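Local structure of SG7.AF (Anopheles freeborni, 6XL7) at residues H4-I15 with L54-V63. The protein inhibits the alternative pathway of host complement as a mosquito salivary protein, blocking the activated C3 convertase C3bBb while sparing the classical pathway. Numbering follows the deposited sequence. Where two conformers were deposited one is given.
Sequences HVQELLKTFRRI and LSKTCLDRMV. With SO4 (sulfate ion), chain E; SO4 (sulfate ion), chain B.
Thr11 faces Leu59 where the helices of 4-15 and 54-63 pack: the segment axes approach to 9.7 Å and run in the same direction, 34° apart. The backbones converge toward their C-terminal ends, the CA-CA distance falling from 7.6 Å at His4 and Leu54 to 5.8 Å at Ile15 and Val63. The shortest carbon-carbon contact is at Thr11. Its CG2, anti to the backbone N, meets Val63 CG2 at 3.5 Å, a tight carbon pair, and also touches the Met62 methyl, while OG1 lies against Leu59 CB. On the inner flank, the Met62 chain bends at its last torsion (chi3 77°) and sets CE over one face of the Phe12 ring, 3.8 Å from the centroid and 17° off the normal. This is a CH-pi contact; SD stands farther off and obliquely, completing a Met-aromatic pair. The Leu59 and Leu8 side chains cross at about a right angle, CD2 of the first against CD1 of the second, and Ile15 CD1 closes on Met62 CE. Beyond this layer, Leu8 and Met62 both touch Leu41 of helix 23-46, and Met62 also meets Ile106 of helix 89-113, so the contact is part of the core of a helical bundle.

At the N-terminal end, the extended Glu7 chain lies alongside Leu54, the two side chains pointing opposite ways, with OE1 3.6 Å from Leu54 CD1. The water on Glu7 OE1 accepts from Leu54 N; that on OE2 also donates to Leu54 O and accepts from Lys56 NZ. Lys56 NZ itself stays 4.5 Å from Glu7 OE2, too far for a direct salt bridge. Direct contacts are thus van der Waals, mostly carbon-carbon, and polar linkage runs through water, which probably lets the carboxylate stay charged beside leucine carbons.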
loop_
_atom_site.group_PDB
_atom_site.type_symbol
_atom_site.label_atom_id
_atom_site.label_comp_id
_atom_site.label_asym_id
_atom_site.label_seq_id
_atom_site.Cartn_x
_atom_site.Cartn_y
_atom_site.Cartn_z
ATOM N N HIS A 4 -8.739 15.712 4.240
ATOM C CA HIS A 4 -8.109 14.489 4.725
ATOM C C HIS A 4 -7.837 13.511 3.594
ATOM O O HIS A 4 -6.828 12.794 3.619
ATOM C CB HIS A 4 -8.979 13.844 5.799
ATOM C CG HIS A 4 -9.292 14.775 6.914
ATOM N ND1 HIS A 4 -10.488 15.453 7.002
ATOM C CD2 HIS A 4 -8.529 15.214 7.943
ATOM C CE1 HIS A 4 -10.465 16.240 8.062
ATOM N NE2 HIS A 4 -9.288 16.111 8.652
ATOM N N VAL A 5 -8.736 13.452 2.606
ATOM C CA VAL A 5 -8.467 12.667 1.406
ATOM C C VAL A 5 -7.193 13.163 0.738
ATOM O O VAL A 5 -6.312 12.369 0.381
ATOM C CB VAL A 5 -9.673 12.706 0.451
ATOM C CG1 VAL A 5 -9.335 11.965 -0.846
ATOM C CG2 VAL A 5 -10.896 12.069 1.130
ATOM N N GLN A 6 -7.061 14.484 0.601
ATOM C CA GLN A 6 -5.871 15.032 -0.048
ATOM C C GLN A 6 -4.606 14.717 0.744
ATOM O O GLN A 6 -3.586 14.339 0.154
ATOM C CB GLN A 6 -6.014 16.530 -0.278
ATOM C CG GLN A 6 -4.855 17.084 -1.123
ATOM C CD GLN A 6 -4.917 18.574 -1.322
ATOM O OE1 GLN A 6 -3.895 19.262 -1.276
ATOM N NE2 GLN A 6 -6.108 19.088 -1.578
ATOM N N GLU A 7 -4.647 14.864 2.073
ATOM C CA GLU A 7 -3.463 14.572 2.877
ATOM C C GLU A 7 -3.107 13.092 2.795
ATOM O O GLU A 7 -1.928 12.721 2.711
ATOM C CB GLU A 7 -3.678 15.004 4.330
ATOM C CG GLU A 7 -2.415 14.772 5.174
ATOM C CD GLU A 7 -2.527 15.247 6.605
ATOM O OE1 GLU A 7 -3.623 15.680 7.023
ATOM O OE2 GLU A 7 -1.498 15.180 7.316
ATOM N N LEU A 8 -4.116 12.226 2.793
ATOM C CA LEU A 8 -3.864 10.805 2.640
ATOM C C LEU A 8 -3.267 10.497 1.269
ATOM O O LEU A 8 -2.337 9.687 1.152
ATOM C CB LEU A 8 -5.168 10.050 2.870
ATOM C CG LEU A 8 -5.086 8.534 2.798
ATOM C CD1 LEU A 8 -4.295 7.978 3.979
ATOM C CD2 LEU A 8 -6.492 7.969 2.784
ATOM N N LEU A 9 -3.788 11.123 0.213
ATOM C CA LEU A 9 -3.245 10.864 -1.119
ATOM C C LEU A 9 -1.839 11.434 -1.282
ATOM O O LEU A 9 -1.028 10.866 -2.027
ATOM C CB LEU A 9 -4.205 11.367 -2.198
ATOM C CG LEU A 9 -5.495 10.537 -2.194
ATOM C CD1 LEU A 9 -6.519 11.120 -3.129
ATOM C CD2 LEU A 9 -5.209 9.083 -2.566
ATOM N N LYS A 10 -1.525 12.526 -0.585
ATOM C CA LYS A 10 -0.146 13.000 -0.537
ATOM C C LYS A 10 0.773 11.904 -0.014
ATOM O O LYS A 10 1.863 11.674 -0.560
ATOM C CB LYS A 10 -0.077 14.237 0.351
ATOM C CG LYS A 10 1.332 14.714 0.672
ATOM C CD LYS A 10 1.256 15.959 1.534
ATOM C CE LYS A 10 2.624 16.406 2.006
ATOM N NZ LYS A 10 2.512 17.496 3.013
ATOM N N THR A 11 0.323 11.188 1.011
ATOM C CA THR A 11 1.092 10.071 1.546
ATOM C C THR A 11 1.188 8.927 0.538
ATOM O O THR A 11 2.249 8.308 0.396
ATOM C CB THR A 11 0.476 9.633 2.877
ATOM O OG1 THR A 11 0.874 10.562 3.894
ATOM C CG2 THR A 11 0.936 8.246 3.284
ATOM N N PHE A 12 0.102 8.629 -0.187
ATOM C CA PHE A 12 0.173 7.567 -1.187
ATOM C C PHE A 12 1.141 7.911 -2.309
ATOM O O PHE A 12 1.792 7.012 -2.860
ATOM C CB PHE A 12 -1.218 7.221 -1.745
ATOM C CG PHE A 12 -1.989 6.259 -0.887
ATOM C CD1 PHE A 12 -1.771 4.896 -0.997
ATOM C CD2 PHE A 12 -2.905 6.711 0.047
ATOM C CE1 PHE A 12 -2.453 4.005 -0.187
ATOM C CE2 PHE A 12 -3.603 5.820 0.855
ATOM C CZ PHE A 12 -3.365 4.466 0.744
ATOM N N ARG A 13 1.259 9.197 -2.661
ATOM C CA ARG A 13 2.242 9.609 -3.658
ATOM C C ARG A 13 3.649 9.188 -3.255
ATOM O O ARG A 13 4.494 8.933 -4.121
ATOM C CB ARG A 13 2.154 11.124 -3.877
ATOM C CG ARG A 13 3.239 11.688 -4.775
ATOM C CD ARG A 13 2.958 13.130 -5.171
ATOM N NE ARG A 13 2.641 14.001 -4.043
ATOM C CZ ARG A 13 3.549 14.517 -3.219
ATOM N NH1 ARG A 13 4.837 14.212 -3.378
ATOM N NH2 ARG A 13 3.170 15.320 -2.232
ATOM N N ARG A 14 3.912 9.079 -1.952
ATOM C CA ARG A 14 5.225 8.671 -1.472
ATOM C C ARG A 14 5.458 7.165 -1.579
ATOM O O ARG A 14 6.597 6.721 -1.388
ATOM C CB ARG A 14 5.445 9.193 -0.044
ATOM C CG ARG A 14 5.637 10.713 0.021
ATOM C CD ARG A 14 5.114 11.329 1.323
ATOM N NE ARG A 14 5.416 12.756 1.426
ATOM C CZ ARG A 14 5.024 13.534 2.429
ATOM N NH1 ARG A 14 5.353 14.820 2.442
ATOM N NH2 ARG A 14 4.301 13.031 3.421
ATOM N N ILE A 15 4.422 6.384 -1.879
ATOM C CA ILE A 15 4.554 4.949 -2.161
ATOM C C ILE A 15 4.859 4.855 -3.647
ATOM O O ILE A 15 3.961 4.841 -4.490
ATOM C CB ILE A 15 3.298 4.171 -1.782
ATOM C CG1 ILE A 15 3.113 4.162 -0.264
ATOM C CG2 ILE A 15 3.370 2.734 -2.307
ATOM C CD1 ILE A 15 1.764 3.635 0.194
ATOM N N LEU A 54 -4.776 14.298 11.339
ATOM C CA LEU A 54 -4.196 12.990 11.059
ATOM C C LEU A 54 -2.822 12.876 11.706
ATOM O O LEU A 54 -2.082 13.855 11.818
ATOM C CB LEU A 54 -4.051 12.762 9.550
ATOM C CG LEU A 54 -5.334 12.868 8.718
ATOM C CD1 LEU A 54 -5.061 12.419 7.279
ATOM C CD2 LEU A 54 -6.470 12.057 9.326
ATOM N N SER A 55 -2.476 11.654 12.102
ATOM C CA SER A 55 -1.168 11.368 12.682
ATOM C C SER A 55 -0.121 11.216 11.582
ATOM O O SER A 55 -0.165 10.262 10.795
ATOM C CB SER A 55 -1.246 10.084 13.502
ATOM O OG SER A 55 0.054 9.609 13.825
ATOM N N LYS A 56 0.857 12.125 11.567
ATOM C CA LYS A 56 1.931 12.039 10.581
ATOM C C LYS A 56 2.779 10.789 10.785
ATOM O O LYS A 56 3.209 10.166 9.809
ATOM C CB LYS A 56 2.787 13.306 10.611
ATOM C CG LYS A 56 2.075 14.516 10.014
ATOM C CD LYS A 56 3.014 15.699 9.846
ATOM C CE LYS A 56 2.257 16.932 9.383
ATOM N NZ LYS A 56 1.161 17.276 10.330
ATOM N N THR A 57 3.016 10.393 12.034
ATOM C CA THR A 57 3.796 9.180 12.265
ATOM C C THR A 57 3.059 7.953 11.753
ATOM O O THR A 57 3.676 7.045 11.190
ATOM C CB THR A 57 4.177 9.025 13.739
ATOM O OG1 THR A 57 2.999 8.959 14.552
ATOM C CG2 THR A 57 5.029 10.194 14.197
ATOM N N CYS A 58 1.734 7.920 11.906
ATOM C CA CYS A 58 0.951 6.811 11.371
ATOM C C CYS A 58 1.073 6.744 9.856
ATOM O O CYS A 58 1.288 5.667 9.280
ATOM C CB CYS A 58 -0.507 7.003 11.776
ATOM S SG CYS A 58 -1.628 5.674 11.273
ATOM N N LEU A 59 0.938 7.894 9.190
ATOM C CA LEU A 59 1.035 7.931 7.734
ATOM C C LEU A 59 2.422 7.516 7.262
ATOM O O LEU A 59 2.556 6.739 6.305
ATOM C CB LEU A 59 0.682 9.331 7.232
ATOM C CG LEU A 59 -0.765 9.764 7.475
ATOM C CD1 LEU A 59 -0.892 11.270 7.264
ATOM C CD2 LEU A 59 -1.698 9.015 6.542
ATOM N N ASP A 60 3.463 7.994 7.941
ATOM C CA ASP A 60 4.832 7.656 7.557
ATOM C C ASP A 60 5.088 6.158 7.680
ATOM O O ASP A 60 5.748 5.561 6.819
ATOM C CB ASP A 60 5.819 8.409 8.448
ATOM C CG ASP A 60 5.882 9.902 8.150
ATOM O OD1 ASP A 60 5.311 10.350 7.134
ATOM O OD2 ASP A 60 6.516 10.636 8.947
ATOM N N ARG A 61 4.572 5.537 8.746
ATOM C CA ARG A 61 4.729 4.094 8.917
ATOM C C ARG A 61 4.005 3.326 7.828
ATOM O O ARG A 61 4.477 2.266 7.395
ATOM C CB ARG A 61 4.229 3.641 10.287
ATOM C CG ARG A 61 5.113 4.046 11.431
ATOM C CD ARG A 61 4.757 3.291 12.704
ATOM N NE ARG A 61 3.396 3.575 13.151
ATOM C CZ ARG A 61 3.071 4.567 13.975
ATOM N NH1 ARG A 61 4.011 5.379 14.444
ATOM N NH2 ARG A 61 1.805 4.746 14.332
ATOM N N MET A 62 2.849 3.815 7.380
ATOM C CA MET A 62 2.187 3.135 6.277
ATOM C C MET A 62 3.076 3.105 5.045
ATOM O O MET A 62 3.163 2.081 4.360
ATOM C CB MET A 62 0.865 3.816 5.949
ATOM C CG MET A 62 0.096 3.049 4.897
ATOM S SD MET A 62 -1.376 3.862 4.268
ATOM C CE MET A 62 -0.641 5.057 3.163
ATOM N N VAL A 63 3.762 4.210 4.759
ATOM C CA VAL A 63 4.611 4.274 3.573
ATOM C C VAL A 63 5.733 3.243 3.653
ATOM O O VAL A 63 5.958 2.480 2.707
ATOM C CB VAL A 63 5.155 5.700 3.377
ATOM C CG1 VAL A 63 6.178 5.742 2.264
ATOM C CG2 VAL A 63 4.009 6.663 3.094
HETATM S S SO4 E . 1.738 12.417 15.461
HETATM O O1 SO4 E . 2.607 12.729 16.594
HETATM O O2 SO4 E . 0.933 11.241 15.786
HETATM O O3 SO4 E . 0.857 13.549 15.205
HETATM O O4 SO4 E . 2.565 12.170 14.282
HETATM S S SO4 B . 6.445 16.272 -0.589
HETATM O O1 SO4 B . 7.129 17.271 -1.406
HETATM O O2 SO4 B . 7.003 16.287 0.760
HETATM O O3 SO4 B . 6.636 14.948 -1.170
HETATM O O4 SO4 B . 5.020 16.594 -0.531
HETATM O O HOH W 1 -4.136 16.472 9.600
HETATM O O HOH W 2 -1.289 15.765 9.836
#